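Local coordinates for uncharacterized protein (Staphylococcus saprophyticus subsp. saprophyticus ATCC 15305, PDB 3FOJ) that is of unknown function but belongs to the rhodanese-like family, whose members include sulfurtransferases and related phosphatases, at residues Thr40-Met43 and Asn44-Pro47. Residues are numbered along the deposited sequence; the frame is centred on the assembly and turned at random.
Sequences TIPM and NSIP. With NA (sodium ion), chain B.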
loop_
_atom_site.group_PDB
_atom_site.type_symbol
_atom_site.label_atom_id
_atom_site.label_comp_id
_atom_site.label_asym_id
_atom_site.label_seq_id
_atom_site.Cartn_x
_atom_site.Cartn_y
_atom_site.Cartn_z
ATOM N N THR A 40 0.113 8.265 -1.988
ATOM C CA THR A 40 -1.065 7.926 -2.777
ATOM C C THR A 40 -0.785 7.943 -4.280
ATOM O O THR A 40 -0.457 8.978 -4.851
ATOM C CB THR A 40 -2.247 8.886 -2.478
ATOM O OG1 THR A 40 -1.816 10.244 -2.615
ATOM C CG2 THR A 40 -2.770 8.677 -1.063
ATOM N N ILE A 41 -0.883 6.785 -4.917
ATOM C CA ILE A 41 -0.685 6.698 -6.359
ATOM C C ILE A 41 -1.777 5.763 -6.861
ATOM O O ILE A 41 -1.710 4.560 -6.639
ATOM C CB ILE A 41 0.689 6.104 -6.722
ATOM C CG1 ILE A 41 1.805 6.972 -6.137
ATOM C CG2 ILE A 41 0.815 6.006 -8.246
ATOM C CD1 ILE A 41 3.202 6.408 -6.352
ATOM N N PRO A 42 -2.803 6.307 -7.538
ATOM C CA PRO A 42 -3.904 5.484 -8.053
ATOM C C PRO A 42 -3.431 4.313 -8.913
ATOM O O PRO A 42 -2.496 4.450 -9.698
ATOM C CB PRO A 42 -4.740 6.485 -8.845
ATOM C CG PRO A 42 -4.475 7.784 -8.140
ATOM C CD PRO A 42 -2.991 7.720 -7.904
HETATM N N MSE A 43 -4.089 3.167 -8.770
HETATM C CA MSE A 43 -3.716 1.976 -9.528
HETATM C C MSE A 43 -3.515 2.236 -11.018
HETATM O O MSE A 43 -2.534 1.780 -11.610
HETATM C CB MSE A 43 -4.767 0.875 -9.354
HETATM C CG MSE A 43 -4.455 -0.380 -10.169
HETATM SE SE MSE A 43 -5.736 -1.815 -9.958
HETATM C CE MSE A 43 -7.034 -1.271 -11.281
ATOM N N ASN A 44 -4.448 2.963 -11.624
ATOM C CA ASN A 44 -4.367 3.254 -13.049
ATOM C C ASN A 44 -3.079 3.960 -13.452
ATOM O O ASN A 44 -2.618 3.825 -14.586
ATOM C CB ASN A 44 -5.555 4.117 -13.485
ATOM C CG ASN A 44 -5.599 4.322 -14.986
ATOM O OD1 ASN A 44 -5.854 3.383 -15.738
ATOM N ND2 ASN A 44 -5.333 5.549 -15.430
ATOM N N SER A 45 -2.503 4.718 -12.527
ATOM C CA SER A 45 -1.287 5.466 -12.814
ATOM C C SER A 45 0.001 4.759 -12.419
ATOM O O SER A 45 1.083 5.282 -12.651
ATOM C CB SER A 45 -1.340 6.828 -12.119
ATOM O OG SER A 45 -1.449 6.673 -10.718
ATOM N N ILE A 46 -0.104 3.577 -11.821
ATOM C CA ILE A 46 1.090 2.852 -11.404
ATOM C C ILE A 46 2.104 2.621 -12.538
ATOM O O ILE A 46 3.304 2.810 -12.344
ATOM C CB ILE A 46 0.705 1.505 -10.723
ATOM C CG1 ILE A 46 0.219 1.774 -9.291
ATOM C CG2 ILE A 46 1.894 0.544 -10.732
ATOM C CD1 ILE A 46 1.310 2.227 -8.327
ATOM N N PRO A 47 1.644 2.215 -13.734
ATOM C CA PRO A 47 2.589 1.987 -14.837
ATOM C C PRO A 47 3.437 3.202 -15.222
ATOM O O PRO A 47 4.561 3.054 -15.710
ATOM C CB PRO A 47 1.682 1.530 -15.974
ATOM C CG PRO A 47 0.619 0.775 -15.247
ATOM C CD PRO A 47 0.310 1.694 -14.081
HETATM NA NA NA B . -0.413 11.420 -4.534
HETATM O O HOH W 1 1.400 11.479 -2.298
HETATM O O HOH W 2 1.868 10.836 -5.824
#
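With chi1 of S45 at 60°, OG sits between its own backbone N and carbonyl carbon and is turned back over P42. In I41, chi1 of -60° puts CG1 beside the backbone N and leaves the CG2 methyl anti to it, facing the same hydroxyl, I41 CG2 to S45 OG being 3.4 Å. The carbonyl oxygen of P42 is gripped twice by one residue. S45 OG donates to P42 O over 2.7 Å, lying in the carbonyl plane on a lone pair, while S45 N reaches P42 O at 2.8 Å from above that plane, with a bent N-H...O angle of 141°. The hydroxyl also rests against the proline ring, where S45 OG lies 3.4 Å from CD of P42. One residue further on, I46 N bonds to M43 O at 3.0 Å, a straighter hydrogen bond. These two successive i to i+3 backbone bonds wind the chain into a 3-10 turn. Next to this turn, I46 CD1 meets I41 CG2 at 3.8 Å, the two side chains crossing at about a right angle; both isoleucines are buried, I46 also against Y75 of helix 67-77 and F53. Upstream, T40 chelates the sodium ion through its O and OG1, with two waters as further ligands. Here the chain makes a short 3-10 turn in the link from edge strand 39-40 to strand 58-62 of the parallel sheet, consistent with the alpha/beta rhodanese-like fold.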